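Local coordinates for protein dephospho-CoA kinase (Campylobacter jejuni subsp. jejuni serotype O:2, PDB 4ZO4) that probably phosphorylates the 3'-hydroxyl of dephospho-coenzyme A with ATP, the last step in making coenzyme A, at residues N6-T11 and A113-I118; I33-I38 and E117-F122; K41-N46 and I69-L74; L48-I53 and K86-F91. All blocks are in the same frame, centred on the assembly; numbering follows the deposited sequence.

Interaction 1: residues N6-T11 and A113-I118; sequences NAFFVT and AFFVEI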
# COMPACT_ATOMS: atom_id res chain seq x y z
N ASN A 6 34.76 3.64 3.63
CA ASN A 6 35.06 4.46 2.44
C ASN A 6 33.86 4.68 1.57
O ASN A 6 33.99 5.24 0.47
CB ASN A 6 36.16 3.80 1.59
CG ASN A 6 37.51 3.91 2.24
OD1 ASN A 6 38.30 4.84 1.96
ND2 ASN A 6 37.77 3.01 3.18
N ALA A 7 32.69 4.25 2.05
CA ALA A 7 31.46 4.24 1.27
C ALA A 7 30.68 5.49 1.49
O ALA A 7 30.39 5.84 2.62
CB ALA A 7 30.58 3.07 1.65
N PHE A 8 30.31 6.14 0.40
CA PHE A 8 29.46 7.28 0.50
C PHE A 8 28.30 7.13 -0.48
O PHE A 8 28.53 6.88 -1.66
CB PHE A 8 30.30 8.55 0.29
CG PHE A 8 31.28 8.80 1.42
CD1 PHE A 8 30.90 9.52 2.54
CD2 PHE A 8 32.55 8.26 1.38
CE1 PHE A 8 31.78 9.72 3.59
CE2 PHE A 8 33.43 8.45 2.42
CZ PHE A 8 33.04 9.18 3.53
N PHE A 9 27.07 7.24 0.02
CA PHE A 9 25.93 7.21 -0.89
C PHE A 9 25.71 8.62 -1.41
O PHE A 9 25.77 9.57 -0.67
CB PHE A 9 24.67 6.58 -0.24
CG PHE A 9 24.83 5.10 0.07
CD1 PHE A 9 24.69 4.15 -0.94
CD2 PHE A 9 25.22 4.68 1.33
CE1 PHE A 9 24.89 2.80 -0.67
CE2 PHE A 9 25.43 3.34 1.60
CZ PHE A 9 25.26 2.39 0.60
N VAL A 10 25.48 8.74 -2.70
CA VAL A 10 25.18 10.03 -3.23
C VAL A 10 23.76 10.02 -3.76
O VAL A 10 23.45 9.32 -4.71
CB VAL A 10 26.11 10.37 -4.38
CG1 VAL A 10 25.72 11.71 -4.98
CG2 VAL A 10 27.54 10.37 -3.89
N THR A 11 22.88 10.80 -3.14
CA THR A 11 21.50 10.82 -3.57
C THR A 11 21.04 12.25 -3.71
O THR A 11 21.60 13.12 -3.08
CB THR A 11 20.62 10.03 -2.58
OG1 THR A 11 19.25 10.20 -2.94
CG2 THR A 11 20.81 10.51 -1.18
N ALA A 113 38.22 6.37 -0.52
CA ALA A 113 36.81 6.77 -0.52
C ALA A 113 36.20 6.55 -1.88
O ALA A 113 36.87 6.78 -2.91
CB ALA A 113 36.66 8.23 -0.13
N PHE A 114 34.93 6.11 -1.85
CA PHE A 114 34.12 5.85 -3.05
C PHE A 114 32.62 6.19 -2.85
O PHE A 114 32.11 6.25 -1.73
CB PHE A 114 34.29 4.38 -3.51
CG PHE A 114 33.68 3.36 -2.59
CD1 PHE A 114 32.43 2.81 -2.86
CD2 PHE A 114 34.36 2.92 -1.45
CE1 PHE A 114 31.87 1.87 -2.00
CE2 PHE A 114 33.81 1.97 -0.60
CZ PHE A 114 32.56 1.44 -0.87
N PHE A 115 31.94 6.41 -3.98
CA PHE A 115 30.58 6.91 -4.02
C PHE A 115 29.61 5.99 -4.80
O PHE A 115 29.80 5.69 -5.98
CB PHE A 115 30.59 8.34 -4.60
CG PHE A 115 31.33 9.32 -3.73
CD1 PHE A 115 30.75 9.81 -2.57
CD2 PHE A 115 32.64 9.72 -4.03
CE1 PHE A 115 31.42 10.69 -1.74
CE2 PHE A 115 33.33 10.59 -3.19
CZ PHE A 115 32.71 11.08 -2.04
N VAL A 116 28.57 5.53 -4.11
CA VAL A 116 27.50 4.75 -4.72
C VAL A 116 26.42 5.74 -5.11
O VAL A 116 25.66 6.26 -4.27
CB VAL A 116 26.89 3.73 -3.72
CG1 VAL A 116 25.81 2.91 -4.37
CG2 VAL A 116 27.97 2.82 -3.13
N GLU A 117 26.36 6.06 -6.39
CA GLU A 117 25.26 6.89 -6.85
C GLU A 117 23.97 6.09 -6.66
O GLU A 117 23.92 4.91 -7.00
CB GLU A 117 25.47 7.26 -8.31
CG GLU A 117 24.24 7.86 -8.97
CD GLU A 117 24.55 8.53 -10.29
OE1 GLU A 117 25.61 8.24 -10.88
OE2 GLU A 117 23.70 9.33 -10.73
N ILE A 118 22.92 6.71 -6.11
CA ILE A 118 21.66 5.98 -5.87
C ILE A 118 20.42 6.88 -5.90
O ILE A 118 20.41 7.94 -5.27
CB ILE A 118 21.74 5.21 -4.53
CG1 ILE A 118 20.53 4.30 -4.33
CG2 ILE A 118 21.87 6.15 -3.36
CD1 ILE A 118 20.63 3.39 -3.11
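A7 and F114 open a parallel pairing of the central strand 7-12 with its neighbour 114-117 in the sheet of this P-loop kinase fold, with residues in step from A7–F114 to V10–E117. F114 has its CG between the backbone N and the carbonyl carbon (chi1 69°), and its ring turns back toward the other strand. There A7 CA sits over one face, 3.9 Å from the ring centroid and offset toward the rim, a CH-pi contact, while A7 CB meets F114 CZ at 3.6 Å. Along the same face of the sheet F9 and V116 lie side by side, pointing the same way, with F9 CD1 3.6 Å from V116 CB; M104 of helix 82-109 packs against both.

The other face carries F8, V10, F115 and E117. The F8 and F115 rings are inclined by 41°, with centroids 5.5 Å apart. F114 O lies at the F8 ring edge, in its plane. V10 CG2 touches F115 CD1 at 3.5 Å, and helix 15-27, whose first turns carry the predicted ATP-binding residues, covers this side through F21 and I22.

Five backbone hydrogen bonds join the strands, from F114 N to N6 O at the start to I118 N to V10 O at the end. In the fourth, V10 N approaches V116 O at 2.9 Å from 41° above the carbonyl plane.

Interaction 2: residues I33-I38 and E117-F122; sequences ISADKI and EIPLFF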
# COMPACT_ATOMS: atom_id res chain seq x y z
N ILE A 33 30.15 3.82 -8.22
CA ILE A 33 29.32 2.81 -8.91
C ILE A 33 27.90 3.34 -9.04
O ILE A 33 27.45 4.15 -8.23
CB ILE A 33 29.32 1.44 -8.20
CG1 ILE A 33 28.68 1.53 -6.81
CG2 ILE A 33 30.75 0.92 -8.08
CD1 ILE A 33 28.94 0.31 -5.95
N SER A 34 27.21 2.96 -10.10
CA SER A 34 25.82 3.41 -10.27
C SER A 34 24.82 2.33 -9.86
O SER A 34 24.91 1.19 -10.31
CB SER A 34 25.56 3.83 -11.71
OG SER A 34 24.19 4.13 -11.90
N ALA A 35 23.86 2.71 -9.00
CA ALA A 35 22.83 1.76 -8.53
C ALA A 35 21.91 1.38 -9.68
O ALA A 35 21.67 0.20 -9.88
CB ALA A 35 22.02 2.33 -7.37
N ASP A 36 21.46 2.35 -10.46
CA ASP A 36 20.59 2.05 -11.62
C ASP A 36 21.26 1.25 -12.70
O ASP A 36 20.60 0.49 -13.39
CB ASP A 36 20.02 3.31 -12.25
CG ASP A 36 18.92 3.91 -11.43
OD1 ASP A 36 18.63 3.34 -10.34
OD2 ASP A 36 18.34 4.93 -11.86
N LYS A 37 22.57 1.40 -12.88
CA LYS A 37 23.24 0.63 -13.91
C LYS A 37 23.24 -0.82 -13.44
O LYS A 37 22.74 -1.71 -14.13
CB LYS A 37 24.64 1.18 -14.19
CG LYS A 37 24.65 2.57 -14.82
CD LYS A 37 24.50 2.52 -16.35
CE LYS A 37 24.66 3.89 -17.01
NZ LYS A 37 23.35 4.50 -17.41
N ILE A 38 23.74 -1.05 -12.23
CA ILE A 38 23.65 -2.38 -11.63
C ILE A 38 22.23 -2.97 -11.75
O ILE A 38 22.05 -4.14 -12.13
CB ILE A 38 24.06 -2.36 -10.16
CG1 ILE A 38 25.55 -2.08 -10.02
CG2 ILE A 38 23.81 -3.70 -9.52
CD1 ILE A 38 25.98 -1.59 -8.65
N GLU A 117 26.36 6.06 -6.39
CA GLU A 117 25.26 6.89 -6.85
C GLU A 117 23.97 6.09 -6.66
O GLU A 117 23.92 4.91 -7.00
CB GLU A 117 25.47 7.26 -8.31
CG GLU A 117 24.24 7.86 -8.97
CD GLU A 117 24.55 8.53 -10.29
OE1 GLU A 117 25.61 8.24 -10.88
OE2 GLU A 117 23.70 9.33 -10.73
N ILE A 118 22.92 6.71 -6.11
CA ILE A 118 21.66 5.98 -5.87
C ILE A 118 20.42 6.88 -5.90
O ILE A 118 20.41 7.94 -5.27
CB ILE A 118 21.74 5.21 -4.53
CG1 ILE A 118 20.53 4.30 -4.33
CG2 ILE A 118 21.87 6.15 -3.36
CD1 ILE A 118 20.63 3.39 -3.11
N PRO A 119 19.37 6.49 -6.65
CA PRO A 119 18.08 7.20 -6.59
C PRO A 119 17.48 7.25 -5.20
O PRO A 119 17.45 6.25 -4.50
CB PRO A 119 17.16 6.39 -7.50
CG PRO A 119 18.06 5.58 -8.39
CD PRO A 119 19.40 5.46 -7.70
N LEU A 120 17.01 8.43 -4.82
CA LEU A 120 16.64 8.69 -3.43
C LEU A 120 15.74 7.60 -2.87
O LEU A 120 15.96 7.18 -1.75
CB LEU A 120 16.00 10.08 -3.28
CG LEU A 120 15.59 10.57 -1.88
CD1 LEU A 120 16.73 10.51 -0.88
CD2 LEU A 120 15.04 11.99 -1.94
N PHE A 121 14.72 7.16 -3.63
CA PHE A 121 13.77 6.15 -3.09
C PHE A 121 14.03 4.74 -3.63
O PHE A 121 13.12 4.06 -4.05
CB PHE A 121 12.33 6.59 -3.33
CG PHE A 121 11.97 7.88 -2.67
CD1 PHE A 121 12.19 9.09 -3.33
CD2 PHE A 121 11.41 7.90 -1.40
CE1 PHE A 121 11.87 10.28 -2.73
CE2 PHE A 121 11.10 9.09 -0.79
CZ PHE A 121 11.33 10.29 -1.46
N PHE A 122 15.27 4.29 -3.57
CA PHE A 122 15.69 3.03 -4.16
C PHE A 122 15.27 1.99 -3.21
O PHE A 122 15.26 2.22 -2.02
CB PHE A 122 17.20 2.98 -4.28
CG PHE A 122 17.72 2.06 -5.35
CD1 PHE A 122 18.60 1.06 -5.03
CD2 PHE A 122 17.35 2.23 -6.68
CE1 PHE A 122 19.12 0.25 -6.01
CE2 PHE A 122 17.84 1.40 -7.67
CZ PHE A 122 18.73 0.41 -7.33
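I33 and E117 join the ends of two parallel strands: E117 N donates to I33 O at 2.9 Å, with the donor nearly in line with the C=O bond. E117 O then accepts from A35 N at 3.0 Å, a donor tilted 25° from the carbonyl plane. E117 N and O are thus bonded to I33 and A35, the residues on either side of S34. From here the segments behave differently. The 33-38 segment turns directly into a helix at A35, with S34 as N-cap and its OG taking a weak bond from K37 N, whereas 117-122 leaves the sheet as a loop.

A35 is the pivot of the side-chain packing. Its CB points at the loop and rests over one face of the F122 ring, 4.1 Å from the centroid and offset toward the rim, a CH-pi contact. I118 CG1 also reaches this methyl, at 3.9 Å, and P119 CD lies a little farther off. D36 and P119 meet tip to tip, carboxylate against ring CG. The same D36 slides past F122 in the opposite direction, its carboxylate plane turned 36° from the phenyl ring.

E117 extends its carboxylate toward K18 of the predicted ATP site, forming a weak, long ion pair. The strand pairing lies at the outer side of the sheet within this chain, between helix 15-27, which touches E117 and P119, and helix 82-109, which packs on I33 and I38. Beyond it, N80 and N81 of the second subunit pack on F122 and P119.

Interaction 3: residues K41-N46 and I69-L74; sequences KILDEN and IDRKIL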
# COMPACT_ATOMS: atom_id res chain seq x y z
N LYS A 41 21.37 -4.03 -15.31
CA LYS A 41 22.15 -5.22 -15.70
C LYS A 41 21.57 -6.52 -15.08
O LYS A 41 21.83 -7.62 -15.59
CB LYS A 41 23.63 -5.04 -15.32
CG LYS A 41 24.63 -5.49 -16.40
CD LYS A 41 25.18 -6.90 -16.17
CE LYS A 41 25.86 -7.50 -17.39
NZ LYS A 41 24.85 -8.19 -18.26
N ILE A 42 20.80 -6.41 -14.00
CA ILE A 42 20.17 -7.58 -13.40
C ILE A 42 19.11 -8.15 -14.34
O ILE A 42 19.05 -9.38 -14.55
CB ILE A 42 19.55 -7.26 -12.02
CG1 ILE A 42 20.62 -7.12 -10.94
CG2 ILE A 42 18.55 -8.32 -11.61
CD1 ILE A 42 21.70 -8.16 -10.97
N LEU A 43 18.30 -7.26 -14.92
CA LEU A 43 17.30 -7.67 -15.91
C LEU A 43 17.90 -8.43 -17.09
O LEU A 43 17.31 -9.41 -17.54
CB LEU A 43 16.53 -6.47 -16.43
CG LEU A 43 15.82 -5.70 -15.33
CD1 LEU A 43 14.96 -4.61 -15.96
CD2 LEU A 43 14.98 -6.60 -14.41
N ASP A 44 19.07 -7.99 -17.58
CA ASP A 44 19.74 -8.66 -18.70
C ASP A 44 20.44 -9.95 -18.30
O ASP A 44 20.47 -10.88 -19.08
CB ASP A 44 20.77 -7.73 -19.36
CG ASP A 44 20.14 -6.61 -20.20
OD1 ASP A 44 19.34 -6.90 -21.12
OD2 ASP A 44 20.48 -5.43 -19.96
N GLU A 45 21.03 -10.01 -17.11
CA GLU A 45 21.68 -11.27 -16.68
C GLU A 45 20.65 -12.36 -16.47
O GLU A 45 20.97 -13.51 -16.57
CB GLU A 45 22.45 -11.12 -15.38
CG GLU A 45 23.77 -10.36 -15.47
CD GLU A 45 24.36 -10.07 -14.09
OE1 GLU A 45 24.49 -11.02 -13.28
OE2 GLU A 45 24.67 -8.88 -13.82
N ASN A 46 19.42 -11.96 -16.13
CA ASN A 46 18.32 -12.90 -15.85
C ASN A 46 17.23 -12.74 -16.87
O ASN A 46 16.06 -12.59 -16.53
CB ASN A 46 17.75 -12.65 -14.46
CG ASN A 46 18.76 -12.94 -13.40
OD1 ASN A 46 19.01 -14.09 -13.11
ND2 ASN A 46 19.39 -11.89 -12.86
N ILE A 69 16.21 -8.30 -22.60
CA ILE A 69 14.83 -8.07 -22.13
C ILE A 69 14.28 -6.79 -22.77
O ILE A 69 14.92 -5.73 -22.71
CB ILE A 69 14.74 -7.97 -20.58
CG1 ILE A 69 14.54 -9.34 -19.95
CG2 ILE A 69 13.63 -7.04 -20.11
CD1 ILE A 69 13.10 -9.81 -19.92
N ASP A 70 13.11 -6.90 -23.38
CA ASP A 70 12.40 -5.73 -23.86
C ASP A 70 11.85 -5.03 -22.62
O ASP A 70 10.87 -5.47 -22.04
CB ASP A 70 11.27 -6.14 -24.80
CG ASP A 70 10.90 -5.05 -25.82
OD1 ASP A 70 11.09 -3.84 -25.55
OD2 ASP A 70 10.40 -5.42 -26.91
N ARG A 71 12.53 -3.95 -22.22
CA ARG A 71 12.20 -3.22 -20.99
C ARG A 71 10.93 -2.39 -21.12
O ARG A 71 10.30 -2.04 -20.12
CB ARG A 71 13.39 -2.32 -20.55
CG ARG A 71 14.36 -2.99 -19.58
CD ARG A 71 15.83 -2.65 -19.83
NE ARG A 71 16.18 -1.29 -19.42
CZ ARG A 71 16.61 -0.31 -20.22
NH1 ARG A 71 16.76 -0.49 -21.54
NH2 ARG A 71 16.92 0.87 -19.70
N LYS A 72 10.54 -2.07 -22.35
CA LYS A 72 9.29 -1.34 -22.59
C LYS A 72 8.09 -2.22 -22.25
O LYS A 72 7.22 -1.84 -21.48
CB LYS A 72 9.22 -0.86 -24.05
CG LYS A 72 8.17 0.22 -24.29
CD LYS A 72 8.23 0.79 -25.70
CE LYS A 72 6.96 1.59 -26.03
NZ LYS A 72 6.92 2.06 -27.44
N ILE A 73 8.07 -3.39 -22.86
CA ILE A 73 7.06 -4.39 -22.59
C ILE A 73 7.02 -4.78 -21.10
O ILE A 73 5.94 -4.78 -20.49
CB ILE A 73 7.27 -5.63 -23.48
CG1 ILE A 73 7.11 -5.24 -24.96
CG2 ILE A 73 6.27 -6.73 -23.15
CD1 ILE A 73 7.44 -6.34 -25.94
N LEU A 74 8.17 -5.09 -20.50
CA LEU A 74 8.18 -5.53 -19.11
C LEU A 74 7.55 -4.49 -18.21
O LEU A 74 6.75 -4.83 -17.32
CB LEU A 74 9.59 -5.82 -18.61
CG LEU A 74 9.72 -6.20 -17.13
CD1 LEU A 74 9.21 -7.60 -16.88
CD2 LEU A 74 11.17 -6.10 -16.70
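L43 and I69 carry the largest buried surfaces here, where the end of helix 35-45 packs against the turn leading into helix 71-80. This is helix packing in the mainly helical part of the chain, consistent with the helical CoA domain of related CoaE kinases, away from the predicted ATP site. In L43 a chi2 of -174° extends CD1 toward the second segment. That methyl touches R71 CG at 4.0 Å, the two side chains crossing at about a right angle. It also meets L74 CD2 at 4.1 Å, this time at a slant.

I69 points back at the first helix, and its CG1 lies 3.7 Å from L43 O. A47 and L50 of the next helix pack on I69 as well.

D44 lends the third surface, with its OD1 turned to the I69 backbone at 3.7 Å from I69 N. Its carboxylate shares the neighbourhood with R71 without contact: D44 OD2 and R71 NE are 6.0 Å apart. R71 NH2 forms a salt bridge with E76 of the second subunit.

Helix 35-45 closes with a doubly used carbonyl. I42 O accepts from N46 N and from N46 ND2, the latter at 3.0 Å, and the two donors reach it from opposite faces of its plane.

Interaction 4: residues L48-I53 and K86-F91; sequences LELEKI and KILENF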
# COMPACT_ATOMS: atom_id res chain seq x y z
N LEU A 48 16.50 -14.90 -19.57
CA LEU A 48 15.70 -16.11 -19.81
C LEU A 48 14.72 -16.40 -18.68
O LEU A 48 13.56 -16.73 -18.94
CB LEU A 48 16.58 -17.34 -20.08
CG LEU A 48 17.24 -17.37 -21.46
CD1 LEU A 48 18.00 -18.67 -21.67
CD2 LEU A 48 16.22 -17.16 -22.57
N GLU A 49 15.15 -16.31 -17.43
CA GLU A 49 14.23 -16.66 -16.35
C GLU A 49 13.02 -15.71 -16.34
O GLU A 49 11.89 -16.15 -16.20
CB GLU A 49 14.91 -16.77 -14.98
CG GLU A 49 15.29 -18.21 -14.64
CD GLU A 49 14.07 -19.19 -14.64
OE1 GLU A 49 14.22 -20.38 -15.07
OE2 GLU A 49 12.95 -18.76 -14.22
N LEU A 50 13.27 -14.43 -16.57
CA LEU A 50 12.21 -13.42 -16.61
C LEU A 50 11.19 -13.70 -17.74
O LEU A 50 9.97 -13.58 -17.56
CB LEU A 50 12.83 -12.02 -16.75
CG LEU A 50 13.56 -11.41 -15.53
CD1 LEU A 50 14.52 -10.31 -15.95
CD2 LEU A 50 12.54 -10.84 -14.54
N GLU A 51 11.67 -14.08 -18.91
CA GLU A 51 10.75 -14.49 -19.97
C GLU A 51 9.77 -15.55 -19.46
O GLU A 51 8.57 -15.37 -19.65
CB GLU A 51 11.50 -15.01 -21.18
CG GLU A 51 10.65 -15.09 -22.44
CD GLU A 51 9.85 -16.38 -22.60
OE1 GLU A 51 8.82 -16.33 -23.32
OE2 GLU A 51 10.24 -17.44 -22.01
N LYS A 52 10.26 -16.63 -18.83
CA LYS A 52 9.37 -17.71 -18.27
C LYS A 52 8.31 -17.15 -17.32
O LYS A 52 7.14 -17.28 -17.53
CB LYS A 52 10.16 -18.79 -17.51
CG LYS A 52 10.75 -19.90 -18.36
CD LYS A 52 12.16 -20.27 -17.90
CE LYS A 52 12.79 -21.29 -18.85
NZ LYS A 52 14.27 -21.47 -18.69
N ILE A 53 8.78 -16.47 -16.29
CA ILE A 53 7.96 -15.91 -15.23
C ILE A 53 6.93 -14.95 -15.80
O ILE A 53 5.79 -15.01 -15.43
CB ILE A 53 8.89 -15.18 -14.22
CG1 ILE A 53 9.94 -16.15 -13.64
CG2 ILE A 53 8.08 -14.56 -13.08
CD1 ILE A 53 11.00 -15.48 -12.79
N LYS A 86 4.64 -7.22 -8.15
CA LYS A 86 5.20 -7.77 -6.92
C LYS A 86 6.22 -8.82 -7.26
O LYS A 86 7.27 -8.89 -6.64
CB LYS A 86 4.12 -8.33 -6.01
CG LYS A 86 3.24 -7.27 -5.38
CD LYS A 86 2.28 -7.87 -4.35
CE LYS A 86 1.26 -6.83 -3.88
NZ LYS A 86 0.50 -7.21 -2.64
N ILE A 87 5.97 -9.63 -8.28
CA ILE A 87 6.92 -10.68 -8.59
C ILE A 87 8.25 -10.04 -9.00
O ILE A 87 9.32 -10.46 -8.53
CB ILE A 87 6.37 -11.65 -9.64
CG1 ILE A 87 5.24 -12.48 -9.05
CG2 ILE A 87 7.42 -12.65 -10.06
CD1 ILE A 87 4.50 -13.29 -10.09
N LEU A 88 8.19 -9.00 -9.83
CA LEU A 88 9.41 -8.35 -10.26
C LEU A 88 10.20 -7.78 -9.07
O LEU A 88 11.41 -8.04 -8.91
CB LEU A 88 9.10 -7.24 -11.25
CG LEU A 88 10.39 -6.84 -11.99
CD1 LEU A 88 10.95 -8.00 -12.80
CD2 LEU A 88 10.12 -5.63 -12.87
N GLU A 89 9.52 -7.04 -8.21
CA GLU A 89 10.15 -6.53 -7.00
C GLU A 89 10.85 -7.64 -6.24
O GLU A 89 12.01 -7.51 -5.92
CB GLU A 89 9.14 -5.83 -6.10
CG GLU A 89 8.61 -4.50 -6.65
CD GLU A 89 7.29 -4.04 -6.00
OE1 GLU A 89 6.74 -4.77 -5.11
OE2 GLU A 89 6.77 -2.96 -6.38
N ASN A 90 10.17 -8.76 -5.98
CA ASN A 90 10.77 -9.81 -5.17
C ASN A 90 11.82 -10.56 -5.96
O ASN A 90 12.80 -11.08 -5.42
CB ASN A 90 9.70 -10.77 -4.67
CG ASN A 90 10.29 -11.96 -3.96
OD1 ASN A 90 10.71 -11.87 -2.82
ND2 ASN A 90 10.34 -13.09 -4.65
N PHE A 91 11.65 -10.59 -7.26
CA PHE A 91 12.70 -11.16 -8.09
C PHE A 91 14.01 -10.40 -8.05
O PHE A 91 15.06 -11.03 -8.00
CB PHE A 91 12.24 -11.22 -9.54
CG PHE A 91 13.11 -12.08 -10.40
CD1 PHE A 91 13.05 -13.46 -10.33
CD2 PHE A 91 13.95 -11.50 -11.32
CE1 PHE A 91 13.84 -14.25 -11.16
CE2 PHE A 91 14.75 -12.26 -12.14
CZ PHE A 91 14.69 -13.63 -12.08
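I87 is the first residue of 86-91 to touch the facing helix: its CG2 meets I53 CG2 at 3.6 Å. The helices 47-54 and 82-109 run roughly antiparallel, their local axes at 154° and 11.9 Å apart, and apolar side chains fill the distance between them. Next comes L88, whose CD1 reaches L50 CD2 at 3.7 Å.

One turn on from I87, F91 makes the broadest contact. It has its CG anti to the backbone N (chi1 -167°); the ring enters between L50 and I53. L50 CD2 lies 3.6 Å from F91 CE2 on one side of the ring outline, and I53 CD1 lies 3.5 Å from F91 CE1 on the other. Both side chains approach obliquely, and E49 CB comes up to the ring tip at CZ. The contact is wholly apolar.

Around this pair, helix 71-80 packs on L88 through L74 and V78, while K95, a turn further along helix 82-109, makes a cation-pi contact with F91. The second subunit lies alongside: its L153 packs on I53, its R161 bonds I53 O, and its K85 forms a salt bridge with E89.

From the N terminus, the chain leaves the sheet after central strand 7-12, and about a hundred residues later 113-118 returns beside it in interaction 1. Interaction 2 starts within that excursion, at 33-38, and ends on the same stretch, at 117-122; the two contacts share E117 and I118 and set strand 114-117 between its neighbours 31-34 and 7-12. Inside both loops, out among the helices, interaction 3 closes the loop from 41-46 to 69-74, interaction 4 that from 48-53 to 86-91, and the two cross. They also touch, with L43 and I69 against L50, N46 against F91 and L74 against L88. Helix 35-45 runs from interaction 2 to interaction 3, joining sheet edge and helices.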